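PDB 5H9I: geobacter metallireducens SMUG1 from Geobacter metallireducens, which is a SMUG1-type member of the UDG-like superfamily, an alpha/beta fold with helices packed around a central four-stranded parallel sheet. Local coordinates for residues 221-225 with 226-230; 231-235 with 236-240. All coordinates share one frame; numbering follows the deposited sequence.

Both contacts are local and lie on one element, the C-terminal helix 219-235: contact 1 spans a kink in its first half, contact 2 its last turn and the tail that follows. Each mixes buried and exposed residues. Contact 1 combines polar bonding at the kink, by an aspartate side chain and a threonine hydroxyl, with a buried tryptophan facing helix 112-125. In contact 2 the hydrogen bonds between the segments are all backbone ones, and its inner side is apolar, set against the parallel sheet. The two meet where Leu230 CD1 lies 4.0 Å from Phe240 CB, joining helix and returning tail.

Contact 1: 221-225 with 226-230; sequences ANRDW and AGTAL
Asp224 and Trp225 meet the turn 226-230 at a kink in helix 219-235, the last helix of this UDG-like alpha/beta fold. The regular bonding lapses here: the backbone N atoms of Ala226 and Gly227 make no bond to the preceding turn, and the short axes of 221-225 and 226-230 differ in direction by 62°. The Asp224 side chain takes over part of the missing bonding. Its carboxylate extends along the chain to Gly227 because a chi1 of -173° swings CG to the far side from N. Gly227 N donates to Asp224 OD1 over 2.9 Å, coming from above the carboxylate plane, and Asp224 OD2 rests against Gly227 CA at 3.4 Å.

Trp225 turns to the inner side of the helix. Its indole carries the methyl of Ala229 over one face, displaced toward the rim, and Ala229 CB comes within 4.2 Å of both Trp225 CE2 and CZ2. Ala226 follows directly in the chain, its CB 4.4 Å from Trp225 CE3. The ring is fixed at its edge by a hydrogen bond from NE1 to Ile212 O. Phe120 of helix 112-125 meets both the indole and Ala226, which seats the kinked turn on that helix. Trp225 itself stands back from the ligand pocket, its side chain about 10 Å from the bound xanthine.

Beyond the kink the helical bonds return with Thr228 N, and the next, from Ala229 N to Trp225 O, is 2.8 Å long and nearly straight. A chi1 of -60° sets Thr228 OG1 next to the residue's own N, and both donate to Asp224 O: Thr228 N at 3.1 Å and Thr228 OG1 at 2.8 Å, reaching that oxygen from opposite faces of the carbonyl plane.

Contact 2: 231-235 with 236-240; sequences RQLAE and LGVDF. With LEA (pentanoic acid), chain H.
This is a local helix-end contact, in which Leu233 and Ala234 in the last turn of helix 219-235 hold Gly237, Val238 and Phe240 of the C-terminal tail. Val238 N donates to Leu233 O over 2.9 Å and Gly237 N to Ala234 O over 3.0 Å, the latter from above the carbonyl plane. Leu236 N still makes a helical bond to Gln232 O.

The Leu233 side chain, with CG turned beside its own N (chi1 -66°), sends its two methyls to different partners. CD2 lies 4.1 Å from Val238 CG1, whereas CD1 sits over one face of the Phe240 ring, displaced toward the rim near CG, 3.8 Å from the centroid, a CH-pi contact. Leu233 also packs on Ile187 and Phe57 of the parallel sheet, and Phe125 and Phe135 meet the Phe240 ring edge-to-face. On the outer side, Arg231 NH1 forms a salt bridge with Glu235 OE2, which lies in the guanidinium plane.

The tail ends at the pentanoic acid site: Phe240 OXT is paired with Arg124, and Phe240 O is 2.7 Å from O2 of the ligand. Positive phi at Gly237 (85°), with the two bonds back into the last turn, makes the helix end a Schellman motif.

Contact 1: 221-225 with 226-230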
loop_
_atom_site.group_PDB
_atom_site.type_symbol
_atom_site.label_atom_id
_atom_site.label_comp_id
_atom_site.label_asym_id
_atom_site.label_seq_id
_atom_site.Cartn_x
_atom_site.Cartn_y
_atom_site.Cartn_z
ATOM N N ALA A 221 17.016 8.549 -2.961
ATOM C CA ALA A 221 16.735 7.186 -2.680
ATOM C C ALA A 221 17.768 6.207 -3.140
ATOM O O ALA A 221 18.027 5.199 -2.561
ATOM C CB ALA A 221 15.317 6.787 -3.246
ATOM N N ASN A 222 18.433 6.546 -4.269
ATOM C CA ASN A 222 19.562 5.732 -4.675
ATOM C C ASN A 222 20.846 5.902 -3.945
ATOM O O ASN A 222 21.614 4.965 -3.791
ATOM C CB ASN A 222 19.780 6.003 -6.162
ATOM C CG ASN A 222 18.565 5.687 -6.941
ATOM O OD1 ASN A 222 17.936 4.632 -6.708
ATOM N ND2 ASN A 222 18.180 6.487 -7.869
ATOM N N ARG A 223 21.039 7.106 -3.511
ATOM C CA ARG A 223 22.227 7.324 -2.692
ATOM C C ARG A 223 22.130 6.824 -1.289
ATOM O O ARG A 223 22.999 6.102 -0.802
ATOM C CB ARG A 223 22.462 8.792 -2.657
ATOM C CG ARG A 223 23.736 9.136 -1.880
ATOM C CD ARG A 223 24.001 10.639 -1.941
ATOM N NE ARG A 223 22.935 11.381 -1.295
ATOM C CZ ARG A 223 22.773 11.467 0.015
ATOM N NH1 ARG A 223 21.729 12.127 0.410
ATOM N NH2 ARG A 223 23.685 10.945 0.850
ATOM N N ASP A 224 21.050 7.139 -0.586
ATOM C CA ASP A 224 20.909 6.704 0.807
ATOM C C ASP A 224 19.430 6.874 1.209
ATOM O O ASP A 224 19.068 7.794 1.952
ATOM C CB ASP A 224 21.743 7.584 1.729
ATOM C CG ASP A 224 21.743 7.054 3.170
ATOM O OD1 ASP A 224 21.277 5.906 3.398
ATOM O OD2 ASP A 224 22.246 7.787 4.014
ATOM N N TRP A 225 18.576 5.935 0.698
ATOM C CA TRP A 225 17.149 6.039 1.049
ATOM C C TRP A 225 16.946 5.925 2.592
ATOM O O TRP A 225 16.269 6.767 3.172
ATOM C CB TRP A 225 16.302 5.031 0.267
ATOM C CG TRP A 225 14.907 5.129 0.655
ATOM C CD1 TRP A 225 14.040 6.114 0.338
ATOM C CD2 TRP A 225 14.250 4.287 1.576
ATOM N NE1 TRP A 225 12.831 5.919 0.992
ATOM C CE2 TRP A 225 12.922 4.829 1.756
ATOM C CE3 TRP A 225 14.572 3.137 2.229
ATOM C CZ2 TRP A 225 12.003 4.214 2.562
ATOM C CZ3 TRP A 225 13.710 2.597 3.053
ATOM C CH2 TRP A 225 12.420 3.093 3.204
ATOM N N ALA A 226 17.598 4.973 3.157
ATOM C CA ALA A 226 17.358 4.659 4.564
ATOM C C ALA A 226 17.794 5.796 5.437
ATOM O O ALA A 226 17.055 6.243 6.328
ATOM C CB ALA A 226 18.111 3.355 4.911
ATOM N N GLY A 227 19.002 6.378 5.169
ATOM C CA GLY A 227 19.410 7.524 5.950
ATOM C C GLY A 227 18.598 8.750 5.826
ATOM O O GLY A 227 18.325 9.497 6.744
ATOM N N THR A 228 18.025 8.955 4.642
ATOM C CA THR A 228 17.185 10.034 4.383
ATOM C C THR A 228 15.837 9.882 5.135
ATOM O O THR A 228 15.332 10.765 5.782
ATOM C CB THR A 228 16.903 10.200 2.870
ATOM O OG1 THR A 228 18.177 10.419 2.168
ATOM C CG2 THR A 228 16.044 11.350 2.627
ATOM N N ALA A 229 15.263 8.704 4.987
ATOM C CA ALA A 229 13.995 8.465 5.643
ATOM C C ALA A 229 14.141 8.499 7.148
ATOM O O ALA A 229 13.258 8.950 7.858
ATOM C CB ALA A 229 13.481 7.058 5.219
ATOM N N LEU A 230 15.273 8.048 7.572
ATOM C CA LEU A 230 15.534 8.011 9.027
ATOM C C LEU A 230 15.616 9.412 9.573
ATOM O O LEU A 230 14.982 9.746 10.631
ATOM C CB LEU A 230 16.692 7.019 9.327
ATOM C CG LEU A 230 17.113 6.772 10.682
ATOM C CD1 LEU A 230 15.922 5.997 11.285
ATOM C CD2 LEU A 230 18.433 5.999 10.731
#

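Contact 2: 231-235 with 236-240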
loop_
_atom_site.group_PDB
_atom_site.type_symbol
_atom_site.label_atom_id
_atom_site.label_comp_id
_atom_site.label_asym_id
_atom_site.label_seq_id
_atom_site.Cartn_x
_atom_site.Cartn_y
_atom_site.Cartn_z
ATOM N N ARG A 231 16.247 10.349 8.863
ATOM C CA ARG A 231 16.193 11.747 9.172
ATOM C C ARG A 231 14.826 12.407 9.187
ATOM O O ARG A 231 14.436 13.110 10.104
ATOM C CB ARG A 231 17.146 12.588 8.234
ATOM C CG ARG A 231 16.916 14.106 8.307
ATOM C CD ARG A 231 17.988 14.942 7.567
ATOM N NE ARG A 231 17.930 14.725 6.125
ATOM C CZ ARG A 231 16.936 15.121 5.343
ATOM N NH1 ARG A 231 15.904 15.798 5.847
ATOM N NH2 ARG A 231 16.997 14.879 4.032
ATOM N N GLN A 232 13.977 12.116 8.159
ATOM C CA GLN A 232 12.702 12.611 8.090
ATOM C C GLN A 232 11.841 12.166 9.231
ATOM O O GLN A 232 11.038 12.866 9.804
ATOM C CB GLN A 232 12.007 12.261 6.767
ATOM C CG GLN A 232 12.711 12.973 5.594
ATOM C CD GLN A 232 12.169 12.498 4.264
ATOM O OE1 GLN A 232 12.137 11.325 4.030
ATOM N NE2 GLN A 232 11.636 13.379 3.418
ATOM N N LEU A 233 11.935 10.858 9.552
ATOM C CA LEU A 233 11.223 10.393 10.729
ATOM C C LEU A 233 11.578 11.048 12.034
ATOM O O LEU A 233 10.725 11.294 12.829
ATOM C CB LEU A 233 11.381 8.861 10.826
ATOM C CG LEU A 233 10.699 8.015 9.688
ATOM C CD1 LEU A 233 11.303 6.625 9.600
ATOM C CD2 LEU A 233 9.188 8.032 9.779
ATOM N N ALA A 234 12.850 11.255 12.235
ATOM C CA ALA A 234 13.299 11.929 13.424
ATOM C C ALA A 234 12.758 13.340 13.491
ATOM O O ALA A 234 12.300 13.780 14.552
ATOM C CB ALA A 234 14.817 11.903 13.426
ATOM N N GLU A 235 12.726 14.026 12.359
ATOM C CA GLU A 235 12.142 15.377 12.307
ATOM C C GLU A 235 10.677 15.397 12.579
ATOM O O GLU A 235 10.204 16.324 13.176
ATOM C CB GLU A 235 12.314 16.041 10.942
ATOM C CG GLU A 235 13.677 16.254 10.487
ATOM C CD GLU A 235 13.680 16.650 9.004
ATOM O OE1 GLU A 235 12.587 16.902 8.407
ATOM O OE2 GLU A 235 14.790 16.654 8.439
ATOM N N LEU A 236 9.941 14.317 12.299
ATOM C CA LEU A 236 8.594 14.094 12.646
ATOM C C LEU A 236 8.336 13.639 14.096
ATOM O O LEU A 236 7.191 13.417 14.497
ATOM C CB LEU A 236 7.909 13.028 11.737
ATOM C CG LEU A 236 7.187 13.375 10.431
ATOM C CD1 LEU A 236 8.097 14.211 9.576
ATOM C CD2 LEU A 236 6.857 12.111 9.672
ATOM N N GLY A 237 9.387 13.290 14.835
ATOM C CA GLY A 237 9.153 12.722 16.181
ATOM C C GLY A 237 8.898 11.263 16.264
ATOM O O GLY A 237 8.398 10.793 17.213
ATOM N N VAL A 238 9.276 10.538 15.215
ATOM C CA VAL A 238 8.979 9.128 15.134
ATOM C C VAL A 238 10.208 8.264 15.355
ATOM O O VAL A 238 11.115 8.352 14.643
ATOM C CB VAL A 238 8.344 8.749 13.777
ATOM C CG1 VAL A 238 8.136 7.253 13.681
ATOM C CG2 VAL A 238 7.039 9.483 13.561
ATOM N N ASP A 239 10.135 7.426 16.352
ATOM C CA ASP A 239 11.197 6.470 16.761
ATOM C C ASP A 239 11.309 5.274 15.849
ATOM O O ASP A 239 10.398 4.526 15.820
ATOM C CB ASP A 239 10.891 5.945 18.150
ATOM N N PHE A 240 12.421 5.090 15.175
ATOM C CA PHE A 240 12.533 4.041 14.190
ATOM C C PHE A 240 13.843 3.289 14.392
ATOM O O PHE A 240 14.074 2.284 13.676
ATOM C CB PHE A 240 12.488 4.651 12.802
ATOM C CG PHE A 240 11.877 3.770 11.762
ATOM C CD1 PHE A 240 10.546 3.563 11.763
ATOM C CD2 PHE A 240 12.622 3.195 10.795
ATOM C CE1 PHE A 240 9.950 2.768 10.842
ATOM C CE2 PHE A 240 12.025 2.404 9.843
ATOM C CZ PHE A 240 10.679 2.214 9.858
ATOM O OXT PHE A 240 14.605 3.787 15.262
HETATM C C2 LEA H . 13.913 -0.374 16.291
HETATM O O2 LEA H . 14.078 0.070 15.182
HETATM C C3 LEA H . 13.059 0.380 17.209
HETATM C C4 LEA H . 13.942 0.751 18.329
HETATM C C5 LEA H . 13.737 -0.078 19.554
HETATM C C6 LEA H . 14.454 0.480 20.815
HETATM O O1 LEA H . 14.461 -1.391 16.661
#